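Local atomic coordinates of glycosylation Associate Protein 1 (Streptococcus agalactiae serotype V, PDB entry 6OYC), a protein that probably works with Gap2 and Gap3 in an accessory Sec system, in a sugar-binding complex linked to glycosylation and secretion of bacterial proteins. Residues A[31-36]-A[300-306]; A[74-80]-A[211-215]; A[311-315]-A[422-426]. All blocks are in the same frame, centred on the assembly; numbering follows the deposited sequence.

Contact 1. Residues A[31-36]-A[300-306]; sequences FDDTIN and VSPFDTR
In a GT-B fold, two Rossmann-like domains face each other, and here the start of helix 33-43 in the first meets the linker 300-306 leading to the second. D32 N-caps the helix: its p rotamer (chi1 73°) lets OD1 accept from I35 N at 3.3 Å and, weakly, from T34 N at 3.0 Å. The linker is irregular, with P302 at the centre of an inverse gamma turn (phi/psi -87/65). N36 lies nearest it, CA to CA 6.0 Å from P302, and its t rotamer (chi1 166°) carries ND2 to F303 O, a 2.7 Å hydrogen bond. F31, also t with chi2 85°, lays a ring face under D304 CB, a CH-pi contact 3.8 Å from the centroid, while its edge meets P302 O and F303 O. D304 (t) is held by Y437 OH and by R306, whose m, t, m sequence of chi1 to chi3 brings the guanidinium back to the carboxylate. R306 also pairs with E414. D304 OD1 closes an Asx turn with R306 N at 3.2 Å; R306 NH2 sits 2.7 Å from D304 OD2.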
loop_
_atom_site.group_PDB
_atom_site.type_symbol
_atom_site.label_atom_id
_atom_site.label_comp_id
_atom_site.label_asym_id
_atom_site.label_seq_id
_atom_site.Cartn_x
_atom_site.Cartn_y
_atom_site.Cartn_z
ATOM N N PHE A 31 2.550 0.571 0.737
ATOM C CA PHE A 31 3.897 0.466 1.293
ATOM C C PHE A 31 3.902 -0.361 2.580
ATOM O O PHE A 31 3.083 -0.137 3.473
ATOM C CB PHE A 31 4.438 1.877 1.562
ATOM C CG PHE A 31 5.798 1.894 2.184
ATOM C CD1 PHE A 31 6.936 1.815 1.389
ATOM C CD2 PHE A 31 5.942 1.932 3.563
ATOM C CE1 PHE A 31 8.199 1.799 1.960
ATOM C CE2 PHE A 31 7.204 1.920 4.144
ATOM C CZ PHE A 31 8.336 1.856 3.337
ATOM N N ASP A 32 4.808 -1.334 2.677
ATOM C CA ASP A 32 4.829 -2.159 3.883
ATOM C C ASP A 32 6.251 -2.631 4.153
ATOM O O ASP A 32 7.203 -2.199 3.495
ATOM C CB ASP A 32 3.840 -3.323 3.770
ATOM C CG ASP A 32 4.300 -4.414 2.804
ATOM O OD1 ASP A 32 5.379 -4.296 2.189
ATOM O OD2 ASP A 32 3.560 -5.410 2.653
ATOM N N ASP A 33 6.378 -3.565 5.107
ATOM C CA ASP A 33 7.691 -4.017 5.557
ATOM C C ASP A 33 8.485 -4.689 4.441
ATOM O O ASP A 33 9.714 -4.544 4.382
ATOM C CB ASP A 33 7.536 -4.942 6.774
ATOM C CG ASP A 33 6.561 -6.107 6.529
ATOM O OD1 ASP A 33 5.548 -5.905 5.811
ATOM O OD2 ASP A 33 6.809 -7.225 7.065
ATOM N N THR A 34 7.823 -5.412 3.539
ATOM C CA THR A 34 8.571 -6.058 2.468
ATOM C C THR A 34 9.214 -5.031 1.549
ATOM O O THR A 34 10.380 -5.180 1.163
ATOM C CB THR A 34 7.664 -6.985 1.669
ATOM O OG1 THR A 34 7.058 -7.935 2.548
ATOM C CG2 THR A 34 8.467 -7.721 0.578
ATOM N N ILE A 35 8.465 -3.987 1.173
ATOM C CA ILE A 35 9.035 -2.930 0.337
ATOM C C ILE A 35 10.230 -2.307 1.040
ATOM O O ILE A 35 11.317 -2.156 0.468
ATOM C CB ILE A 35 7.977 -1.857 0.014
ATOM C CG1 ILE A 35 6.730 -2.465 -0.653
ATOM C CG2 ILE A 35 8.626 -0.697 -0.766
ATOM C CD1 ILE A 35 6.933 -2.857 -2.068
ATOM N N ASN A 36 10.032 -1.925 2.296
ATOM C CA ASN A 36 11.090 -1.274 3.046
ATOM C C ASN A 36 12.329 -2.161 3.125
ATOM O O ASN A 36 13.453 -1.690 2.909
ATOM C CB ASN A 36 10.559 -0.921 4.432
ATOM C CG ASN A 36 11.653 -0.558 5.383
ATOM O OD1 ASN A 36 12.278 -1.434 5.992
ATOM N ND2 ASN A 36 11.921 0.739 5.499
ATOM N N VAL A 300 13.272 -2.406 13.016
ATOM C CA VAL A 300 13.508 -1.796 11.712
ATOM C C VAL A 300 12.404 -0.772 11.489
ATOM O O VAL A 300 11.260 -1.142 11.204
ATOM C CB VAL A 300 13.545 -2.836 10.577
ATOM C CG1 VAL A 300 13.539 -2.160 9.205
ATOM C CG2 VAL A 300 14.774 -3.764 10.711
ATOM N N SER A 301 12.733 0.510 11.631
ATOM C CA SER A 301 11.719 1.528 11.389
ATOM C C SER A 301 11.412 1.603 9.891
ATOM O O SER A 301 12.314 1.477 9.054
ATOM C CB SER A 301 12.148 2.896 11.923
ATOM O OG SER A 301 13.541 3.085 11.814
ATOM N N PRO A 302 10.158 1.775 9.525
ATOM C CA PRO A 302 9.727 1.579 8.123
ATOM C C PRO A 302 9.868 2.814 7.235
ATOM O O PRO A 302 8.883 3.325 6.708
ATOM C CB PRO A 302 8.258 1.171 8.296
ATOM C CG PRO A 302 7.817 1.851 9.569
ATOM C CD PRO A 302 9.026 1.867 10.467
ATOM N N PHE A 303 11.108 3.259 7.013
ATOM C CA PHE A 303 11.379 4.377 6.111
ATOM C C PHE A 303 10.939 4.085 4.681
ATOM O O PHE A 303 11.115 2.972 4.171
ATOM C CB PHE A 303 12.872 4.705 6.093
ATOM C CG PHE A 303 13.405 5.178 7.399
ATOM C CD1 PHE A 303 13.118 6.459 7.857
ATOM C CD2 PHE A 303 14.222 4.349 8.170
ATOM C CE1 PHE A 303 13.622 6.902 9.079
ATOM C CE2 PHE A 303 14.735 4.781 9.378
ATOM C CZ PHE A 303 14.436 6.064 9.836
ATOM N N ASP A 304 10.402 5.111 4.019
ATOM C CA ASP A 304 10.062 5.081 2.595
ATOM C C ASP A 304 10.904 6.146 1.903
ATOM O O ASP A 304 10.572 7.334 1.947
ATOM C CB ASP A 304 8.573 5.334 2.359
ATOM C CG ASP A 304 8.204 5.361 0.865
ATOM O OD1 ASP A 304 9.075 5.078 0.002
ATOM O OD2 ASP A 304 7.034 5.661 0.555
ATOM N N THR A 305 11.971 5.721 1.231
ATOM C CA THR A 305 12.939 6.680 0.714
ATOM C C THR A 305 12.534 7.311 -0.613
ATOM O O THR A 305 13.308 8.101 -1.153
ATOM C CB THR A 305 14.300 6.011 0.570
ATOM O OG1 THR A 305 14.131 4.754 -0.091
ATOM C CG2 THR A 305 14.935 5.772 1.969
ATOM N N ARG A 306 11.355 7.001 -1.154
ATOM C CA ARG A 306 10.843 7.797 -2.264
ATOM C C ARG A 306 10.559 9.246 -1.867
ATOM O O ARG A 306 10.369 10.087 -2.750
ATOM C CB ARG A 306 9.557 7.177 -2.830
ATOM C CG ARG A 306 9.688 5.739 -3.357
ATOM C CD ARG A 306 8.320 5.124 -3.685
ATOM N NE ARG A 306 7.473 4.976 -2.502
ATOM C CZ ARG A 306 6.167 4.714 -2.542
ATOM N NH1 ARG A 306 5.565 4.564 -3.713
ATOM N NH2 ARG A 306 5.465 4.620 -1.416
#

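Contact 2. Residues A[74-80]-A[211-215]; sequences YSVFDDI and LIREK
A salt bridge and a tyrosine hydroxyl meet at one carboxylate oxygen where two helices of the N-terminal Rossmann-like domain cross almost at right angles. K215 NZ donates to D79 OD2 at 3.0 Å, and Y74 OH, from the strand just before D79's helix, donates to the same D79 OD2 at 2.7 Å. D79 is t (chi1 -173°). K215 bends through three successive m torsions before a trans chi4, so its chain curls over the interface and its CE lies 3.8 Å from Y74 OH.

The first segment leaves edge strand 73-75 of the parallel sheet and turns directly into helix 76-80. S75 is the N-cap, its OG accepting from D78 N at 3.0 Å. The axes of the short helical segments 76-80 and 211-215 approach to 10.5 Å at a signed crossing angle of 92°, and the closest CA pair is V76 and K215, 6.3 Å apart.

Away from the polar cluster the packing is apolar. V76 (chi1 162°) sets CG1 3.7 Å from K215 CB and 4.3 Å from I212 CG1, and I80 CG1 lies 4.0 Å from K215 CG. M179 of strand 177-182 touches F77, I80 and L211, so the antiparallel sheet adjoins this corner. I80 and I212 both adopt mt rotamers. I80 CD1 reaches L211 CD2 at 3.7 Å, while I212 CD1 meets the edge of the F77 ring, 3.8 Å from CE1.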
loop_
_atom_site.group_PDB
_atom_site.type_symbol
_atom_site.label_atom_id
_atom_site.label_comp_id
_atom_site.label_asym_id
_atom_site.label_seq_id
_atom_site.Cartn_x
_atom_site.Cartn_y
_atom_site.Cartn_z
ATOM N N TYR A 74 9.567 -14.114 -8.659
ATOM C CA TYR A 74 8.914 -15.337 -9.087
ATOM C C TYR A 74 7.448 -15.243 -8.673
ATOM O O TYR A 74 7.143 -14.919 -7.519
ATOM C CB TYR A 74 9.582 -16.583 -8.471
ATOM C CG TYR A 74 8.750 -17.832 -8.630
ATOM C CD1 TYR A 74 8.812 -18.591 -9.798
ATOM C CD2 TYR A 74 7.874 -18.237 -7.622
ATOM C CE1 TYR A 74 8.032 -19.741 -9.942
ATOM C CE2 TYR A 74 7.103 -19.363 -7.759
ATOM C CZ TYR A 74 7.184 -20.112 -8.920
ATOM O OH TYR A 74 6.393 -21.229 -9.045
ATOM N N SER A 75 6.551 -15.514 -9.609
ATOM C CA SER A 75 5.117 -15.450 -9.364
ATOM C C SER A 75 4.529 -16.835 -9.570
ATOM O O SER A 75 4.573 -17.375 -10.679
ATOM C CB SER A 75 4.432 -14.433 -10.280
ATOM O OG SER A 75 3.047 -14.711 -10.362
ATOM N N VAL A 76 3.984 -17.405 -8.500
ATOM C CA VAL A 76 3.334 -18.707 -8.586
ATOM C C VAL A 76 2.336 -18.732 -9.747
ATOM O O VAL A 76 2.312 -19.667 -10.558
ATOM C CB VAL A 76 2.662 -19.045 -7.242
ATOM C CG1 VAL A 76 1.646 -20.131 -7.410
ATOM C CG2 VAL A 76 3.687 -19.411 -6.192
ATOM N N PHE A 77 1.504 -17.700 -9.853
ATOM C CA PHE A 77 0.451 -17.725 -10.869
ATOM C C PHE A 77 1.012 -17.540 -12.271
ATOM O O PHE A 77 0.491 -18.132 -13.217
ATOM C CB PHE A 77 -0.619 -16.672 -10.569
ATOM C CG PHE A 77 -1.663 -17.160 -9.601
ATOM C CD1 PHE A 77 -1.367 -17.256 -8.241
ATOM C CD2 PHE A 77 -2.915 -17.565 -10.053
ATOM C CE1 PHE A 77 -2.309 -17.703 -7.341
ATOM C CE2 PHE A 77 -3.866 -18.018 -9.157
ATOM C CZ PHE A 77 -3.559 -18.098 -7.796
ATOM N N ASP A 78 2.059 -16.720 -12.428
ATOM C CA ASP A 78 2.775 -16.644 -13.702
ATOM C C ASP A 78 3.248 -18.031 -14.148
ATOM O O ASP A 78 3.103 -18.413 -15.316
ATOM C CB ASP A 78 3.969 -15.690 -13.574
ATOM C CG ASP A 78 3.587 -14.212 -13.753
ATOM O OD1 ASP A 78 2.409 -13.824 -13.587
ATOM O OD2 ASP A 78 4.496 -13.426 -14.056
ATOM N N ASP A 79 3.825 -18.789 -13.219
ATOM C CA ASP A 79 4.259 -20.162 -13.479
ATOM C C ASP A 79 3.083 -21.042 -13.905
ATOM O O ASP A 79 3.106 -21.671 -14.967
ATOM C CB ASP A 79 4.913 -20.693 -12.202
ATOM C CG ASP A 79 5.564 -22.057 -12.371
ATOM O OD1 ASP A 79 5.349 -22.737 -13.391
ATOM O OD2 ASP A 79 6.298 -22.449 -11.441
ATOM N N ILE A 80 2.047 -21.100 -13.072
ATOM C CA ILE A 80 0.840 -21.845 -13.415
ATOM C C ILE A 80 0.359 -21.484 -14.814
ATOM O O ILE A 80 0.130 -22.358 -15.656
ATOM C CB ILE A 80 -0.253 -21.579 -12.371
ATOM C CG1 ILE A 80 0.212 -22.076 -11.008
ATOM C CG2 ILE A 80 -1.581 -22.205 -12.799
ATOM C CD1 ILE A 80 -0.775 -21.778 -9.914
ATOM N N LEU A 211 -3.056 -25.869 -4.342
ATOM C CA LEU A 211 -2.169 -25.742 -5.488
ATOM C C LEU A 211 -1.021 -24.773 -5.204
ATOM O O LEU A 211 0.115 -25.006 -5.635
ATOM C CB LEU A 211 -2.969 -25.305 -6.718
ATOM C CG LEU A 211 -2.148 -25.048 -7.988
ATOM C CD1 LEU A 211 -1.358 -26.291 -8.376
ATOM C CD2 LEU A 211 -3.064 -24.580 -9.146
ATOM N N ILE A 212 -1.283 -23.685 -4.473
ATOM C CA ILE A 212 -0.218 -22.727 -4.191
ATOM C C ILE A 212 0.845 -23.352 -3.287
ATOM O O ILE A 212 2.049 -23.107 -3.465
ATOM C CB ILE A 212 -0.809 -21.433 -3.597
ATOM C CG1 ILE A 212 -1.640 -20.726 -4.667
ATOM C CG2 ILE A 212 0.296 -20.509 -3.128
ATOM C CD1 ILE A 212 -2.619 -19.749 -4.144
ATOM N N ARG A 213 0.426 -24.167 -2.308
ATOM C CA ARG A 213 1.414 -24.868 -1.486
ATOM C C ARG A 213 2.315 -25.717 -2.363
ATOM O O ARG A 213 3.541 -25.732 -2.185
ATOM C CB ARG A 213 0.739 -25.743 -0.411
ATOM C CG ARG A 213 -0.163 -24.973 0.564
ATOM C CD ARG A 213 -0.503 -25.729 1.874
ATOM N NE ARG A 213 -1.256 -26.978 1.705
ATOM C CZ ARG A 213 -2.582 -27.064 1.542
ATOM N NH1 ARG A 213 -3.320 -25.964 1.497
ATOM N NH2 ARG A 213 -3.175 -28.256 1.409
ATOM N N GLU A 214 1.721 -26.398 -3.346
ATOM C CA GLU A 214 2.492 -27.291 -4.214
ATOM C C GLU A 214 3.516 -26.507 -5.021
ATOM O O GLU A 214 4.699 -26.867 -5.070
ATOM C CB GLU A 214 1.553 -28.070 -5.143
ATOM C CG GLU A 214 2.293 -28.840 -6.225
ATOM C CD GLU A 214 1.375 -29.598 -7.169
ATOM O OE1 GLU A 214 0.308 -30.100 -6.742
ATOM O OE2 GLU A 214 1.729 -29.686 -8.360
ATOM N N LYS A 215 3.083 -25.402 -5.638
ATOM C CA LYS A 215 4.024 -24.564 -6.374
ATOM C C LYS A 215 5.105 -24.004 -5.454
ATOM O O LYS A 215 6.283 -23.982 -5.821
ATOM C CB LYS A 215 3.281 -23.438 -7.092
ATOM C CG LYS A 215 2.318 -23.928 -8.148
ATOM C CD LYS A 215 3.028 -24.842 -9.143
ATOM C CE LYS A 215 3.996 -24.074 -10.024
ATOM N NZ LYS A 215 4.941 -24.981 -10.765
#

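Contact 3. Residues A[311-315]-A[422-426]; sequences KSNQV and EYVRL
In the C-terminal Rossmann-like domain of this GT-B protein, two loops that lead into the adjacent parallel strands 318-323 and 426-428 are joined mainly through side chains. Residues 311-313 form a single 3-10 turn, closed by Q314 N to K311 O at 3.1 Å, before V315 extends (phi/psi -132/149). The opposing segment, 422-426, runs irregularly into strand 426-428. The two come closest at S312 and Y423, whose CA atoms are 4.1 Å apart.

The hydrogen bonds belong to R425. With chi1 t, chi2 p and the remainder extended, its guanidinium reaches the 3-10 turn, and NH1 donates both to S312 OG at 3.0 Å and to N313 OD1 at 2.9 Å. Both acceptors lie near the guanidinium plane. S312 is p (chi1 77°) and N313 m (chi1 -82°), which brings the two oxygens to the same nitrogen.

Among charged groups, K311 and E422 are modelled as a salt bridge, but their ends are too close for the placement to be trusted.

Van der Waals contacts fill the rest. S312 CB rests 3.2 Å from Y423 O and 3.4 Å from V424 O. The Y423 ring (chi1 -63°, m) turns its edge to the turn, with CD1 3.4 Å from K311 O, and the same CD1 meets V315 CG1 at 3.8 Å.

Outside the pair, W487 of helix 484-502 makes a cation-pi contact with R425 and also touches S312 and N313; R425 and L426 join E319 of strand 318-323 by backbone hydrogen bonds as strand 426-428 enters the sheet.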
loop_
_atom_site.group_PDB
_atom_site.type_symbol
_atom_site.label_atom_id
_atom_site.label_comp_id
_atom_site.label_asym_id
_atom_site.label_seq_id
_atom_site.Cartn_x
_atom_site.Cartn_y
_atom_site.Cartn_z
ATOM N N LYS A 311 13.165 19.864 0.593
ATOM C CA LYS A 311 12.943 20.776 -0.521
ATOM C C LYS A 311 12.141 22.013 -0.134
ATOM O O LYS A 311 12.136 22.986 -0.898
ATOM C CB LYS A 311 12.251 20.052 -1.677
ATOM C CG LYS A 311 13.209 19.272 -2.562
ATOM C CD LYS A 311 12.816 19.378 -4.033
ATOM C CE LYS A 311 13.157 18.090 -4.767
ATOM N NZ LYS A 311 12.137 17.718 -5.790
ATOM N N SER A 312 11.479 22.025 1.024
ATOM C CA SER A 312 10.752 23.229 1.423
ATOM C C SER A 312 11.673 24.403 1.736
ATOM O O SER A 312 11.175 25.509 1.963
ATOM C CB SER A 312 9.861 22.955 2.640
ATOM O OG SER A 312 10.619 22.896 3.833
ATOM N N ASN A 313 12.991 24.192 1.768
ATOM C CA ASN A 313 13.924 25.305 1.928
ATOM C C ASN A 313 13.928 26.233 0.718
ATOM O O ASN A 313 14.424 27.362 0.828
ATOM C CB ASN A 313 15.342 24.772 2.189
ATOM C CG ASN A 313 15.571 24.395 3.646
ATOM O OD1 ASN A 313 14.776 24.740 4.520
ATOM N ND2 ASN A 313 16.656 23.690 3.913
ATOM N N GLN A 314 13.357 25.793 -0.407
ATOM C CA GLN A 314 13.433 26.471 -1.694
ATOM C C GLN A 314 12.140 27.198 -2.070
ATOM O O GLN A 314 11.978 27.596 -3.231
ATOM C CB GLN A 314 13.804 25.454 -2.788
ATOM C CG GLN A 314 15.004 24.563 -2.429
ATOM C CD GLN A 314 15.137 23.326 -3.317
ATOM O OE1 GLN A 314 14.387 23.144 -4.285
ATOM N NE2 GLN A 314 16.098 22.467 -2.986
ATOM N N VAL A 315 11.218 27.387 -1.126
ATOM C CA VAL A 315 9.983 28.111 -1.408
ATOM C C VAL A 315 9.753 29.145 -0.323
ATOM O O VAL A 315 10.146 28.955 0.830
ATOM C CB VAL A 315 8.765 27.167 -1.526
ATOM C CG1 VAL A 315 8.882 26.316 -2.782
ATOM C CG2 VAL A 315 8.645 26.292 -0.287
ATOM N N GLU A 422 6.284 17.393 -1.195
ATOM C CA GLU A 422 7.604 17.770 -1.695
ATOM C C GLU A 422 8.100 19.062 -1.056
ATOM O O GLU A 422 9.231 19.139 -0.572
ATOM C CB GLU A 422 7.560 17.916 -3.219
ATOM C CG GLU A 422 8.936 17.959 -3.861
ATOM C CD GLU A 422 8.877 18.240 -5.350
ATOM O OE1 GLU A 422 7.751 18.417 -5.873
ATOM O OE2 GLU A 422 9.956 18.292 -5.988
ATOM N N TYR A 423 7.260 20.090 -1.051
ATOM C CA TYR A 423 7.651 21.405 -0.566
ATOM C C TYR A 423 6.977 21.763 0.756
ATOM O O TYR A 423 6.982 22.930 1.141
ATOM C CB TYR A 423 7.357 22.468 -1.635
ATOM C CG TYR A 423 8.153 22.270 -2.921
ATOM C CD1 TYR A 423 9.511 22.592 -2.979
ATOM C CD2 TYR A 423 7.551 21.748 -4.068
ATOM C CE1 TYR A 423 10.249 22.400 -4.145
ATOM C CE2 TYR A 423 8.280 21.551 -5.236
ATOM C CZ TYR A 423 9.628 21.878 -5.270
ATOM O OH TYR A 423 10.350 21.681 -6.429
ATOM N N VAL A 424 6.428 20.783 1.476
ATOM C CA VAL A 424 5.661 21.086 2.676
ATOM C C VAL A 424 6.608 21.384 3.830
ATOM O O VAL A 424 7.675 20.785 3.968
ATOM C CB VAL A 424 4.682 19.938 3.005
ATOM C CG1 VAL A 424 4.269 19.946 4.481
ATOM C CG2 VAL A 424 3.432 20.074 2.147
ATOM N N ARG A 425 6.223 22.351 4.648
ATOM C CA ARG A 425 7.026 22.738 5.797
ATOM C C ARG A 425 6.635 21.970 7.054
ATOM O O ARG A 425 7.503 21.590 7.852
ATOM C CB ARG A 425 6.875 24.247 6.027
ATOM C CG ARG A 425 7.966 24.861 6.874
ATOM C CD ARG A 425 9.318 24.769 6.198
ATOM N NE ARG A 425 10.314 25.542 6.923
ATOM C CZ ARG A 425 11.621 25.497 6.685
ATOM N NH1 ARG A 425 12.105 24.707 5.732
ATOM N NH2 ARG A 425 12.448 26.240 7.413
ATOM N N LEU A 426 5.339 21.726 7.244
ATOM C CA LEU A 426 4.847 21.223 8.516
ATOM C C LEU A 426 3.691 20.258 8.287
ATOM O O LEU A 426 2.781 20.552 7.504
ATOM C CB LEU A 426 4.404 22.384 9.417
ATOM C CG LEU A 426 3.959 22.062 10.846
ATOM C CD1 LEU A 426 5.088 21.418 11.645
ATOM C CD2 LEU A 426 3.452 23.337 11.548
#

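In the fold
Followed from the N terminus, the chain opens contact 1 at the head of helix 33-43, then contact 2 at edge strand 73-75. Contact 2 closes first, at helix 208-223, after the long antiparallel sheet has been built; contact 1 closes only at 300-306, once the seven-stranded parallel sheet is complete, so the shorter loop sits within the longer. Contact 3 follows in series, opening at 311-315 and closing at 422-426, beside the six-stranded parallel sheet. Contact 1 thus lies at the junction of the two Rossmann-like domains, between the others, while contacts 2 and 3, with centres about 45 Å apart, fall on opposite sides of the chain's centre.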